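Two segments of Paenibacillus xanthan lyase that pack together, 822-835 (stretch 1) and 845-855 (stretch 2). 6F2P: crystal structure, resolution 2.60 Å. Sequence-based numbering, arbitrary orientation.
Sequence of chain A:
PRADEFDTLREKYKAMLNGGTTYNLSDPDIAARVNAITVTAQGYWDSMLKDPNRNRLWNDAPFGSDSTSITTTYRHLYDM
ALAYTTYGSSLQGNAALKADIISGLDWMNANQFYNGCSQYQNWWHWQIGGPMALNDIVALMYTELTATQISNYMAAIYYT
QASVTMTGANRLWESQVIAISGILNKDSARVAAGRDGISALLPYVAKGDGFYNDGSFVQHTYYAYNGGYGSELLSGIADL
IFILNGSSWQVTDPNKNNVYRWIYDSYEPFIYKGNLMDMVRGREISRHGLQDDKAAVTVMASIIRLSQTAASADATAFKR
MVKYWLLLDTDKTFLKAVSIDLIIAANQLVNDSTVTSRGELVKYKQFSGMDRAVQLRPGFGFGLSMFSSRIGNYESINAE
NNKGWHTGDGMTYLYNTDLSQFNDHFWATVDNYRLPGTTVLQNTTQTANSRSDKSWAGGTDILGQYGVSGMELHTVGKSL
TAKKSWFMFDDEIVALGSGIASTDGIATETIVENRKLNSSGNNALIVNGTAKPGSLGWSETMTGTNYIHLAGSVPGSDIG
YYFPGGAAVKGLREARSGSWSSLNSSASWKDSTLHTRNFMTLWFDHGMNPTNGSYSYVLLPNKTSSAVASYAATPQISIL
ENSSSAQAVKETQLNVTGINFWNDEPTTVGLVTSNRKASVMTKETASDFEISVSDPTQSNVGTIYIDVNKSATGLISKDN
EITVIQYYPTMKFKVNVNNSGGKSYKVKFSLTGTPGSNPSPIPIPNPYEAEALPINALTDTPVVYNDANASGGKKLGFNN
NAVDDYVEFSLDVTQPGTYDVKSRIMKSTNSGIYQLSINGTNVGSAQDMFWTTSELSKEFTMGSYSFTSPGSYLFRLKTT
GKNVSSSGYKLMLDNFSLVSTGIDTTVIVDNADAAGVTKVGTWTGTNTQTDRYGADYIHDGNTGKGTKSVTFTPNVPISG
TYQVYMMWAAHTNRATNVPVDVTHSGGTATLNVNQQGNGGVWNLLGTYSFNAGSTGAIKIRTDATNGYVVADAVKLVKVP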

# COMPACT_ATOMS: atom_id res chain seq x y z
N LYS A 822 22.08 28.46 5.95
CA LYS A 822 22.05 29.58 5.01
C LYS A 822 21.13 29.30 3.82
O LYS A 822 20.93 28.15 3.42
N SER A 823 20.58 30.35 3.24
CA SER A 823 19.79 30.20 2.02
C SER A 823 20.19 31.26 1.01
O SER A 823 20.47 32.40 1.38
N ARG A 824 20.25 30.88 -0.26
CA ARG A 824 20.57 31.83 -1.32
C ARG A 824 19.27 32.28 -1.96
O ARG A 824 18.50 31.47 -2.46
N ILE A 825 19.03 33.59 -1.93
CA ILE A 825 17.79 34.17 -2.39
C ILE A 825 18.04 35.05 -3.62
O ILE A 825 18.93 35.90 -3.60
N MET A 826 17.26 34.84 -4.68
CA MET A 826 17.35 35.70 -5.85
C MET A 826 16.52 36.97 -5.63
O MET A 826 15.49 36.95 -4.94
N LYS A 827 16.98 38.09 -6.19
CA LYS A 827 16.26 39.35 -6.06
C LYS A 827 14.93 39.27 -6.80
O LYS A 827 14.86 38.77 -7.93
N SER A 828 13.89 39.79 -6.17
CA SER A 828 12.57 39.82 -6.76
C SER A 828 11.84 41.00 -6.16
O SER A 828 11.93 41.24 -4.95
N THR A 829 11.13 41.76 -6.99
CA THR A 829 10.41 42.93 -6.50
C THR A 829 9.25 42.50 -5.60
O THR A 829 8.67 43.31 -4.88
N ASN A 830 8.95 41.20 -5.64
CA ASN A 830 7.97 40.58 -4.76
C ASN A 830 8.67 39.63 -3.80
O ASN A 830 8.80 38.44 -4.09
N SER A 831 9.14 40.16 -2.68
CA SER A 831 9.84 39.38 -1.66
C SER A 831 9.32 39.69 -0.27
O SER A 831 9.46 40.81 0.22
N GLY A 832 8.73 38.69 0.39
CA GLY A 832 8.19 38.88 1.72
C GLY A 832 9.24 38.77 2.82
O GLY A 832 10.44 38.90 2.56
N ILE A 833 8.78 38.56 4.05
CA ILE A 833 9.65 38.33 5.19
C ILE A 833 9.42 36.92 5.71
O ILE A 833 8.30 36.56 6.06
N TYR A 834 10.49 36.12 5.76
CA TYR A 834 10.34 34.71 6.10
C TYR A 834 10.99 34.30 7.42
O TYR A 834 11.98 34.89 7.85
N GLN A 835 10.39 33.30 8.07
CA GLN A 835 10.94 32.71 9.28
C GLN A 835 11.20 31.23 9.04
O GLN A 835 10.29 30.48 8.69
N SER A 845 15.94 34.67 13.78
CA SER A 845 14.83 35.61 13.66
C SER A 845 14.30 35.61 12.23
O SER A 845 14.87 34.96 11.35
N ALA A 846 13.22 36.33 11.98
CA ALA A 846 12.66 36.39 10.63
C ALA A 846 13.53 37.29 9.76
O ALA A 846 14.10 38.27 10.24
N GLN A 847 13.63 36.95 8.48
CA GLN A 847 14.50 37.69 7.58
C GLN A 847 13.68 38.40 6.52
O GLN A 847 12.93 37.76 5.78
N ASP A 848 13.83 39.71 6.45
CA ASP A 848 13.19 40.46 5.38
C ASP A 848 14.01 40.26 4.10
O ASP A 848 15.13 40.78 3.96
N MET A 849 13.43 39.48 3.18
CA MET A 849 14.10 39.06 1.96
C MET A 849 13.97 40.07 0.82
O MET A 849 14.32 39.77 -0.32
N PHE A 850 13.45 41.26 1.12
CA PHE A 850 13.34 42.29 0.10
C PHE A 850 14.56 43.22 0.05
O PHE A 850 15.15 43.56 1.08
N TRP A 851 14.94 43.63 -1.16
CA TRP A 851 15.93 44.69 -1.34
C TRP A 851 15.87 45.35 -2.73
O TRP A 851 15.38 44.76 -3.70
N THR A 852 16.37 46.58 -2.79
CA THR A 852 16.30 47.41 -3.99
C THR A 852 17.68 47.64 -4.60
O THR A 852 17.80 48.04 -5.77
N THR A 853 18.72 47.39 -3.80
CA THR A 853 20.09 47.60 -4.24
C THR A 853 20.45 46.73 -5.46
O THR A 853 19.66 45.91 -5.92
N SER A 854 21.66 46.93 -5.98
CA SER A 854 22.06 46.41 -7.29
C SER A 854 22.08 44.88 -7.41
O SER A 854 21.66 44.34 -8.44
N GLU A 855 22.58 44.19 -6.38
CA GLU A 855 22.88 42.76 -6.49
C GLU A 855 21.69 41.84 -6.77
O GLU A 855 20.58 42.03 -6.24

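The two stretches meet along a short antiparallel ladder and a longer region of loop, burying 875 Å² in total. In the ladder the backbone satisfies itself: Tyr 834 N donates to Gln 847 O (2.9 Å), Gln 847 N returns the bond to Tyr 834 O (2.7 Å), and Met 849 N donates to Gly 832 O (3.1 Å). Ile 833 (m, t) and Asp 848 (t) share one face of this ladder, where Ile 833 CG1 lies 3.7 Å from Asp 848 CB and Ile 833 CG2 lies 3.9 Å from Ala 846 CB. Tyr 834 (m) and Gln 847 (m) take the other face, but the end of Gln 847 leads away from stretch 1.

Met 849, with chi angles m, m and t, points toward stretch 1 and touches side chains from both of its strands. Its SD packs 3.8 Å from Ile 825 CG1, and its CG approaches Tyr 834 CD1 at 4.1 Å. Tyr 834 OH is satisfied elsewhere in the structure.

Trp 851 adopts p, which brings the far end of its indole nearer to stretch 1. Ile 825 CG2 contacts Trp 851 CZ3 at 4.1 Å, while Ile 825 O meets the ring edge, 3.5 Å from Trp 851 CH2. The extended, all-t side chain of Lys 827 passes over one face of the indole, its CG 4.2 Å from the centroid of the Trp 851 five-membered ring. This path carries the amino group to the backbone beyond: Lys 827 NZ donates to Thr 853 O at 3.0 Å and, weakly, to Thr 852 O at 3.4 Å. The indole's own donor is used within stretch 2, Trp 851 NE1 bonding to Glu 855 O at 2.9 Å.

Polar groups around the 828-831 turn are served largely by local bonds and water. Ser 831 (m) points toward stretch 2, its CB 3.3 Å from Met 849 O, and its OG donates to Ser 828 O (2.8 Å). Water 1 links the stretches, accepting from Ser 828 N (3.1 Å) and donating to Met 849 O (3.0 Å). Water 2 makes a second link, donating to Ser 831 O (2.5 Å, a short distance) and to Asp 848 OD1 (2.8 Å). That same carboxylate oxygen, Asp 848 OD1, accepts from Phe 850 N at 3.0 Å, whereas Asp 848 OD2 is satisfied elsewhere in the structure. Phe 850 (t) sets its ring edge against the turn, with CE1 3.4 Å from Thr 829 O.

Next to Tyr 834, Gln 835 (t, p) brings OE1 within 3.2 Å of Ala 846 N, but the angle is too poor for a hydrogen bond.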

# COMPACT_ATOMS: atom_id res chain seq x y z
CB LYS A 822 23.47 29.87 4.51
CG LYS A 822 24.47 30.18 5.61
CD LYS A 822 25.81 30.68 5.05
CE LYS A 822 26.64 31.32 6.16
NZ LYS A 822 27.98 31.82 5.71
CB SER A 823 18.29 30.28 2.32
OG SER A 823 17.94 31.56 2.79
CB ARG A 824 21.51 31.22 -2.36
CG ARG A 824 22.01 32.20 -3.41
CD ARG A 824 23.01 31.54 -4.35
NE ARG A 824 23.95 32.50 -4.92
CZ ARG A 824 23.93 32.92 -6.18
NH1 ARG A 824 23.01 32.47 -7.02
NH2 ARG A 824 24.83 33.80 -6.61
CB ILE A 825 17.15 35.04 -1.28
CG1 ILE A 825 16.93 34.22 0.01
CG2 ILE A 825 15.88 35.72 -1.78
CD1 ILE A 825 16.17 32.92 -0.20
CB MET A 826 16.86 34.97 -7.10
CG MET A 826 17.56 33.66 -7.35
SD MET A 826 19.28 33.92 -7.79
CE MET A 826 20.07 33.27 -6.33
CB LYS A 827 17.09 40.52 -6.59
CG LYS A 827 16.43 41.89 -6.42
CD LYS A 827 17.28 43.00 -7.03
CE LYS A 827 16.56 44.34 -7.02
NZ LYS A 827 17.36 45.36 -7.76
CB SER A 828 11.82 38.52 -6.46
OG SER A 828 10.46 38.57 -6.85
CB THR A 829 9.91 43.82 -7.66
OG1 THR A 829 9.23 43.01 -8.62
CG2 THR A 829 11.08 44.51 -8.34
CB ASN A 830 6.94 39.81 -5.59
CG ASN A 830 5.69 39.46 -4.81
OD1 ASN A 830 5.72 39.35 -3.58
ND2 ASN A 830 4.58 39.27 -5.53
CB SER A 831 11.35 39.67 -1.70
OG SER A 831 11.92 39.31 -2.95
CB ILE A 833 9.36 39.31 6.35
CG1 ILE A 833 9.56 40.76 5.90
CG2 ILE A 833 10.22 38.98 7.56
CD1 ILE A 833 9.26 41.76 6.98
CB TYR A 834 10.83 33.84 4.94
CG TYR A 834 9.85 33.82 3.79
CD1 TYR A 834 9.84 34.82 2.83
CD2 TYR A 834 8.91 32.80 3.68
CE1 TYR A 834 8.93 34.81 1.79
CE2 TYR A 834 8.00 32.78 2.64
CZ TYR A 834 8.01 33.78 1.70
OH TYR A 834 7.10 33.75 0.67
CB GLN A 835 9.95 32.85 10.45
CG GLN A 835 10.32 32.02 11.68
CD GLN A 835 11.42 32.68 12.49
OE1 GLN A 835 11.31 33.86 12.85
NE2 GLN A 835 12.50 31.94 12.78
CB SER A 845 15.27 37.02 14.09
OG SER A 845 16.39 37.48 13.37
CB ALA A 846 11.20 36.88 10.65
CB GLN A 847 15.49 36.74 6.90
CG GLN A 847 16.50 36.12 7.85
CD GLN A 847 17.77 36.95 7.96
OE1 GLN A 847 17.95 37.94 7.25
NE2 GLN A 847 18.65 36.54 8.86
CB ASP A 848 13.03 41.94 5.76
CG ASP A 848 12.65 42.82 4.58
OD1 ASP A 848 12.12 42.30 3.58
OD2 ASP A 848 12.89 44.04 4.67
CB MET A 849 13.53 37.71 1.50
CG MET A 849 13.50 36.64 2.57
SD MET A 849 15.14 36.00 2.83
CE MET A 849 14.83 34.49 3.74
CB PHE A 850 12.06 43.12 0.28
CG PHE A 850 11.87 44.17 -0.77
CD1 PHE A 850 11.28 43.86 -1.99
CD2 PHE A 850 12.27 45.48 -0.55
CE1 PHE A 850 11.10 44.82 -2.97
CE2 PHE A 850 12.10 46.45 -1.52
CZ PHE A 850 11.51 46.12 -2.74
CB TRP A 851 17.35 44.22 -1.01
CG TRP A 851 17.96 43.30 -2.02
CD1 TRP A 851 18.78 43.65 -3.06
CD2 TRP A 851 17.83 41.88 -2.07
NE1 TRP A 851 19.17 42.53 -3.75
CE2 TRP A 851 18.59 41.43 -3.17
CE3 TRP A 851 17.13 40.95 -1.30
CZ2 TRP A 851 18.68 40.08 -3.51
CZ3 TRP A 851 17.22 39.62 -1.64
CH2 TRP A 851 17.98 39.20 -2.74
CB THR A 852 15.70 48.79 -3.65
OG1 THR A 852 16.30 49.27 -2.44
CG2 THR A 852 14.20 48.69 -3.46
CB THR A 853 21.10 47.41 -3.09
OG1 THR A 853 20.96 46.10 -2.52
CG2 THR A 853 20.85 48.43 -2.00
CB SER A 854 23.43 46.98 -7.68
OG SER A 854 23.66 48.23 -7.06
CB GLU A 855 23.68 42.26 -5.28
CG GLU A 855 22.94 42.28 -3.96
CD GLU A 855 23.10 43.60 -3.24
OE1 GLU A 855 24.24 43.90 -2.81
OE2 GLU A 855 22.10 44.33 -3.09
O HOH W 1 14.54 40.54 -3.23
O HOH W 2 9.56 41.76 2.55